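Dihydrodipicolinate synthase (Rhodopseudomonas palustris, PDB 3DZ1) probably acts as a 4-hydroxy-tetrahydrodipicolinate synthase, a TIM-barrel lyase of the DapA family that condenses pyruvate with an aldehyde in lysine biosynthesis. Local coordinates at residues A[29-32]-A[33-37]; A[181-184]-A[185-188]; A[286-289]-A[290-293]. All coordinates share one frame; numbering follows the deposited sequence.

Contact 1. Residues A[29-32]-A[33-37]; sequences VSID and RLTDF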
loop_
_atom_site.group_PDB
_atom_site.type_symbol
_atom_site.label_atom_id
_atom_site.label_comp_id
_atom_site.label_asym_id
_atom_site.label_seq_id
_atom_site.Cartn_x
_atom_site.Cartn_y
_atom_site.Cartn_z
ATOM N N VAL A 29 -15.525 3.080 36.343
ATOM C CA VAL A 29 -16.912 2.831 36.697
ATOM C C VAL A 29 -17.645 2.282 35.472
ATOM O O VAL A 29 -18.442 1.347 35.578
ATOM C CB VAL A 29 -17.602 4.131 37.160
ATOM C CG1 VAL A 29 -19.039 3.852 37.545
ATOM C CG2 VAL A 29 -16.841 4.728 38.336
ATOM N N SER A 30 -17.369 2.873 34.314
ATOM C CA SER A 30 -17.995 2.451 33.063
ATOM C C SER A 30 -17.484 1.092 32.601
ATOM O O SER A 30 -18.217 0.332 31.967
ATOM C CB SER A 30 -17.764 3.500 31.975
ATOM O OG SER A 30 -18.596 4.628 32.193
ATOM N N ILE A 31 -16.227 0.781 32.905
ATOM C CA ILE A 31 -15.690 -0.520 32.529
ATOM C C ILE A 31 -16.513 -1.593 33.243
ATOM O O ILE A 31 -16.899 -2.591 32.639
ATOM C CB ILE A 31 -14.199 -0.659 32.918
ATOM C CG1 ILE A 31 -13.347 0.214 31.992
ATOM C CG2 ILE A 31 -13.762 -2.119 32.824
ATOM C CD1 ILE A 31 -11.872 0.226 32.331
ATOM N N ASP A 32 -16.809 -1.372 34.521
ATOM C CA ASP A 32 -17.595 -2.338 35.285
ATOM C C ASP A 32 -19.030 -2.391 34.764
ATOM O O ASP A 32 -19.621 -3.462 34.646
ATOM C CB ASP A 32 -17.620 -1.979 36.778
ATOM C CG ASP A 32 -16.233 -1.890 37.390
ATOM O OD1 ASP A 32 -15.348 -2.687 37.012
ATOM O OD2 ASP A 32 -16.035 -1.026 38.271
ATOM N N ARG A 33 -19.587 -1.225 34.464
ATOM C CA ARG A 33 -20.949 -1.126 33.961
ATOM C C ARG A 33 -21.087 -1.858 32.623
ATOM O O ARG A 33 -22.067 -2.575 32.391
ATOM C CB ARG A 33 -21.320 0.348 33.804
ATOM C CG ARG A 33 -22.767 0.617 33.460
ATOM C CD ARG A 33 -22.969 2.111 33.315
ATOM N NE ARG A 33 -22.608 2.819 34.537
ATOM C CZ ARG A 33 -21.919 3.955 34.573
ATOM N NH1 ARG A 33 -21.499 4.525 33.450
ATOM N NH2 ARG A 33 -21.655 4.529 35.738
ATOM N N LEU A 34 -20.111 -1.666 31.741
ATOM C CA LEU A 34 -20.119 -2.334 30.441
ATOM C C LEU A 34 -20.035 -3.842 30.636
ATOM O O LEU A 34 -20.782 -4.599 30.020
ATOM C CB LEU A 34 -18.926 -1.881 29.592
ATOM C CG LEU A 34 -19.085 -0.620 28.746
ATOM C CD1 LEU A 34 -17.763 -0.288 28.064
ATOM C CD2 LEU A 34 -20.182 -0.844 27.713
ATOM N N THR A 35 -19.119 -4.268 31.499
ATOM C CA THR A 35 -18.928 -5.685 31.766
ATOM C C THR A 35 -20.194 -6.342 32.303
ATOM O O THR A 35 -20.570 -7.429 31.855
ATOM C CB THR A 35 -17.787 -5.917 32.775
ATOM O OG1 THR A 35 -16.576 -5.343 32.268
ATOM C CG2 THR A 35 -17.575 -7.411 32.998
ATOM N N ASP A 36 -20.842 -5.693 33.267
ATOM C CA ASP A 36 -22.071 -6.235 33.853
ATOM C C ASP A 36 -23.140 -6.358 32.782
ATOM O O ASP A 36 -23.922 -7.315 32.764
ATOM C CB ASP A 36 -22.587 -5.326 34.973
ATOM C CG ASP A 36 -21.651 -5.278 36.162
ATOM O OD1 ASP A 36 -20.864 -6.232 36.340
ATOM O OD2 ASP A 36 -21.714 -4.291 36.925
ATOM N N PHE A 37 -23.173 -5.366 31.899
ATOM C CA PHE A 37 -24.125 -5.328 30.800
ATOM C C PHE A 37 -23.941 -6.542 29.888
ATOM O O PHE A 37 -24.891 -7.284 29.621
ATOM C CB PHE A 37 -23.933 -4.045 29.987
ATOM C CG PHE A 37 -24.762 -3.997 28.736
ATOM C CD1 PHE A 37 -26.146 -3.876 28.807
ATOM C CD2 PHE A 37 -24.162 -4.114 27.489
ATOM C CE1 PHE A 37 -26.922 -3.877 27.651
ATOM C CE2 PHE A 37 -24.929 -4.115 26.327
ATOM C CZ PHE A 37 -26.312 -3.997 26.409
#
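Arg33 folds back over Val29 and Ser30, one turn earlier on helix 28-40, the first helix of the TIM barrel, which links strand 11-15 to strand 45-48 in a beta-alpha-beta unit. Its backbone N donates to Val29 O, and Arg33 CB sits 3.5 Å from that same Val29 O. From there CG stands opposite the backbone N (chi1 -172°) and the chain runs straight to CD, then bends at chi3, -58°, which swings the guanidinium back toward the start of the helix. One face of the group lies over Ser30 CA and Val29 O. Arg33 NH2 comes up close against the methyl CG1 of Val29, at 3.3 Å. Arg33 NH1 lies 3.2 Å from Ser30 OG, but the angle is too poor for a hydrogen bond. Instead NH1 donates to Leu274 O, while Ser30 OG is hydrogen-bonded to Asp27 and to Ser276 N. The partly exposed acids Asp32 and Asp36 turn to Arg69 and Arg73 of helix 60-73, so salt bridges tie neighbouring barrel helices together. Buried Thr35 keeps its hydroxyl satisfied within the helix, pointing it back one turn. Ile31 O thus takes two donors from opposite faces of its carbonyl plane, Thr35 N at 3.0 Å and Thr35 OG1 at 2.8 Å.

Contact 2. Residues A[181-184]-A[185-188]; sequences TLRG and FQKD
Gln186 OE1 accepts from Arg183 NH1 at 2.8 Å, a fairly straight bond with 161° at the hydrogen. The oxygen lies at the edge of the guanidinium, close to its plane, and the amide is turned only 19° from that plane, so the two flat groups are nearly coplanar. Both side chains leave the helix side by side and point the same way; the bend of Arg183 at chi2, -54°, brings its end round to meet the more extended glutamine. The grip continues beyond the pair: NH2 of Arg183 forms a salt bridge with Asp214 and also donates to Gly212 O, NH1 reaches Leu194 O as well, and Gln186 NE2 donates to Arg192 O. Shortening Gln186 to an alanine removes OE1 and NE2, which would probably cost Arg183 NH1 one of its acceptors and leave Arg192 O without its amide donor.

All this happens in the second half of helix 176-188, which connects strands 165-170 and 195-198 of the TIM barrel in a right-handed beta-alpha-beta crossover. Another side of the helix carries Thr181, Leu182 and Phe185. Here the Phe185 ring lies alongside Thr181, whose methyl CG2 meets CZ of the Phe185 ring at 3.5 Å, while Thr181 O sits 3.6 Å above one face of that ring, offset toward the rim. Leu182 CD2 approaches Phe185 CD2 obliquely at 4.1 Å. Pro152 of helix 152-161 packs on all three residues, and Arg156 of that helix makes a cation-pi contact with the ring. Lys187 runs out extended beyond CG, with Lys187 CG resting 3.2 Å from Arg183 O, and Lys187 N donates to that same Arg183 O at 3.0 Å.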
loop_
_atom_site.group_PDB
_atom_site.type_symbol
_atom_site.label_atom_id
_atom_site.label_comp_id
_atom_site.label_asym_id
_atom_site.label_seq_id
_atom_site.Cartn_x
_atom_site.Cartn_y
_atom_site.Cartn_z
ATOM N N THR A 181 -14.825 -23.340 3.343
ATOM C CA THR A 181 -13.587 -24.059 3.046
ATOM C C THR A 181 -12.932 -24.598 4.321
ATOM O O THR A 181 -12.524 -25.765 4.374
ATOM C CB THR A 181 -12.584 -23.152 2.301
ATOM O OG1 THR A 181 -13.142 -22.768 1.041
ATOM C CG2 THR A 181 -11.266 -23.883 2.061
ATOM N N LEU A 182 -12.833 -23.753 5.344
ATOM C CA LEU A 182 -12.246 -24.167 6.617
ATOM C C LEU A 182 -13.044 -25.302 7.262
ATOM O O LEU A 182 -12.466 -26.257 7.788
ATOM C CB LEU A 182 -12.145 -22.973 7.579
ATOM C CG LEU A 182 -11.125 -21.894 7.186
ATOM C CD1 LEU A 182 -11.246 -20.703 8.109
ATOM C CD2 LEU A 182 -9.707 -22.472 7.238
ATOM N N ARG A 183 -14.370 -25.213 7.227
ATOM C CA ARG A 183 -15.179 -26.279 7.809
ATOM C C ARG A 183 -14.942 -27.566 7.022
ATOM O O ARG A 183 -14.997 -28.671 7.575
ATOM C CB ARG A 183 -16.664 -25.905 7.787
ATOM C CG ARG A 183 -17.031 -24.793 8.770
ATOM C CD ARG A 183 -16.572 -25.124 10.195
ATOM N NE ARG A 183 -17.020 -24.128 11.169
ATOM C CZ ARG A 183 -16.443 -23.916 12.350
ATOM N NH1 ARG A 183 -15.387 -24.629 12.712
ATOM N NH2 ARG A 183 -16.915 -22.982 13.167
ATOM N N GLY A 184 -14.665 -27.412 5.733
ATOM C CA GLY A 184 -14.398 -28.559 4.883
ATOM C C GLY A 184 -13.101 -29.248 5.269
ATOM O O GLY A 184 -13.003 -30.479 5.216
ATOM N N PHE A 185 -12.098 -28.458 5.650
ATOM C CA PHE A 185 -10.810 -29.012 6.063
ATOM C C PHE A 185 -11.006 -29.844 7.322
ATOM O O PHE A 185 -10.356 -30.876 7.504
ATOM C CB PHE A 185 -9.787 -27.906 6.352
ATOM C CG PHE A 185 -9.324 -27.156 5.131
ATOM C CD1 PHE A 185 -9.395 -27.730 3.865
ATOM C CD2 PHE A 185 -8.780 -25.882 5.256
ATOM C CE1 PHE A 185 -8.931 -27.048 2.744
ATOM C CE2 PHE A 185 -8.312 -25.191 4.143
ATOM C CZ PHE A 185 -8.387 -25.776 2.883
ATOM N N GLN A 186 -11.896 -29.388 8.197
ATOM C CA GLN A 186 -12.170 -30.117 9.428
ATOM C C GLN A 186 -12.872 -31.427 9.094
ATOM O O GLN A 186 -12.604 -32.462 9.709
ATOM C CB GLN A 186 -13.027 -29.271 10.367
ATOM C CG GLN A 186 -12.320 -28.008 10.832
ATOM C CD GLN A 186 -13.158 -27.187 11.795
ATOM O OE1 GLN A 186 -14.319 -26.877 11.519
ATOM N NE2 GLN A 186 -12.571 -26.824 12.928
ATOM N N LYS A 187 -13.762 -31.384 8.106
ATOM C CA LYS A 187 -14.481 -32.581 7.685
ATOM C C LYS A 187 -13.524 -33.619 7.096
ATOM O O LYS A 187 -13.661 -34.812 7.369
ATOM C CB LYS A 187 -15.553 -32.224 6.651
ATOM C CG LYS A 187 -16.680 -31.371 7.204
ATOM C CD LYS A 187 -17.691 -30.994 6.126
ATOM C CE LYS A 187 -18.824 -30.148 6.697
ATOM N NZ LYS A 187 -19.832 -29.778 5.657
ATOM N N ASP A 188 -12.555 -33.171 6.296
ATOM C CA ASP A 188 -11.608 -34.102 5.693
ATOM C C ASP A 188 -10.475 -34.490 6.633
ATOM O O ASP A 188 -9.639 -35.316 6.285
ATOM C CB ASP A 188 -11.028 -33.549 4.378
ATOM C CG ASP A 188 -10.064 -32.390 4.583
ATOM O OD1 ASP A 188 -9.155 -32.489 5.433
ATOM O OD2 ASP A 188 -10.205 -31.377 3.868
#

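Contact 3. Residues A[286-289]-A[290-293]; sequences SLTD and TARE
The N-terminus of helix 289-301, the last helix of the chain and an addition beyond the eight-stranded TIM barrel, is capped by Thr288. Thr288 OG1 accepts from Ala291 N at 3.1 Å, with 163° at the hydrogen, and so satisfies an amide of the first turn. The hydroxyl can do this because chi1, 58°, sets it between the backbone N and the carbonyl carbon. OG1 is also hydrogen-bonded to Glu177 of the second subunit, which makes the cap part of a subunit contact; Glu293 adds a salt bridge there to Arg238 of the second subunit. Just before the cap in sequence, Leu287 turns its side chain toward the helix and puts CD2 4.0 Å from Ala291 CB. Leu287 CB packs 3.6 Å from CG of Arg292, and the leucine also touches Val260, Ser263 and Val264 of helix 260-271. Arg292 curls back over the helix start. Asp289 CA lies 3.3 Å above one face of the Arg292 guanidinium, toward the rim. NH1 makes a weak bond to Leu287 O, which sits at the edge of the group near its plane. At NH2 the salt bridge forms almost at right angles, the carboxylate plane turned 83° from the guanidinium, with Asp289 OD1 2.9 Å from Arg292 NH2.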
loop_
_atom_site.group_PDB
_atom_site.type_symbol
_atom_site.label_atom_id
_atom_site.label_comp_id
_atom_site.label_asym_id
_atom_site.label_seq_id
_atom_site.Cartn_x
_atom_site.Cartn_y
_atom_site.Cartn_z
ATOM N N SER A 286 -15.344 13.343 17.385
ATOM C CA SER A 286 -16.712 12.976 17.734
ATOM C C SER A 286 -17.664 13.216 16.561
ATOM O O SER A 286 -17.296 13.830 15.559
ATOM C CB SER A 286 -17.175 13.783 18.949
ATOM O OG SER A 286 -18.495 13.426 19.315
ATOM N N LEU A 287 -18.891 12.723 16.689
ATOM C CA LEU A 287 -19.885 12.887 15.636
ATOM C C LEU A 287 -20.365 14.329 15.523
ATOM O O LEU A 287 -20.508 15.026 16.531
ATOM C CB LEU A 287 -21.098 11.992 15.904
ATOM C CG LEU A 287 -20.903 10.477 15.938
ATOM C CD1 LEU A 287 -22.206 9.818 16.364
ATOM C CD2 LEU A 287 -20.463 9.977 14.570
ATOM N N THR A 288 -20.613 14.770 14.293
ATOM C CA THR A 288 -21.125 16.112 14.055
ATOM C C THR A 288 -22.577 16.086 14.521
ATOM O O THR A 288 -23.142 15.010 14.741
ATOM C CB THR A 288 -21.123 16.465 12.558
ATOM O OG1 THR A 288 -21.909 15.503 11.844
ATOM C CG2 THR A 288 -19.709 16.467 12.002
ATOM N N ASP A 289 -23.182 17.259 14.673
ATOM C CA ASP A 289 -24.580 17.343 15.094
ATOM C C ASP A 289 -25.465 16.551 14.127
ATOM O O ASP A 289 -26.378 15.838 14.539
ATOM C CB ASP A 289 -25.036 18.808 15.116
ATOM C CG ASP A 289 -26.413 18.985 15.735
ATOM O OD1 ASP A 289 -26.512 18.989 16.979
ATOM O OD2 ASP A 289 -27.399 19.114 14.977
ATOM N N THR A 290 -25.183 16.677 12.834
ATOM C CA THR A 290 -25.961 15.977 11.816
ATOM C C THR A 290 -25.806 14.461 11.898
ATOM O O THR A 290 -26.792 13.734 11.825
ATOM C CB THR A 290 -25.569 16.464 10.412
ATOM O OG1 THR A 290 -25.919 17.849 10.289
ATOM C CG2 THR A 290 -26.295 15.676 9.341
ATOM N N ALA A 291 -24.574 13.987 12.046
ATOM C CA ALA A 291 -24.331 12.552 12.151
ATOM C C ALA A 291 -25.076 11.998 13.368
ATOM O O ALA A 291 -25.645 10.907 13.312
ATOM C CB ALA A 291 -22.834 12.276 12.269
ATOM N N ARG A 292 -25.080 12.754 14.462
ATOM C CA ARG A 292 -25.778 12.324 15.668
ATOM C C ARG A 292 -27.266 12.175 15.379
ATOM O O ARG A 292 -27.891 11.212 15.815
ATOM C CB ARG A 292 -25.572 13.321 16.819
ATOM C CG ARG A 292 -24.138 13.417 17.323
ATOM C CD ARG A 292 -24.077 14.046 18.712
ATOM N NE ARG A 292 -24.596 15.415 18.748
ATOM C CZ ARG A 292 -23.891 16.492 18.413
ATOM N NH1 ARG A 292 -22.634 16.367 18.015
ATOM N NH2 ARG A 292 -24.440 17.699 18.490
ATOM N N GLU A 293 -27.831 13.126 14.639
ATOM C CA GLU A 293 -29.250 13.078 14.290
ATOM C C GLU A 293 -29.530 11.846 13.431
ATOM O O GLU A 293 -30.527 11.149 13.631
ATOM C CB GLU A 293 -29.655 14.342 13.520
ATOM C CG GLU A 293 -31.159 14.504 13.279
ATOM C CD GLU A 293 -31.734 13.487 12.308
ATOM O OE1 GLU A 293 -31.050 13.161 11.321
ATOM O OE2 GLU A 293 -32.879 13.026 12.516
#

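How the contacts relate
All three contacts are one-turn meetings within or at the start of a helix, but on different helices. Contacts 1 and 2 belong to beta-alpha-beta units of the barrel and lie on opposite sides of the chain's centre, their own centres 38 Å apart; contact 3 starts the C-terminal helix outside that repeat. Contact 1 is partly buried and its acids link to a neighbouring helix, whereas contact 2 sits at the surface and joins an arginine–glutamine pair to nearby loops. Contact 3, also partly buried, sets a leucine and alanine beside more exposed polar groups and alone reaches another subunit. It has one salt bridge within itself and another to that subunit; those of contacts 1 and 2 run to outside residues of the same chain.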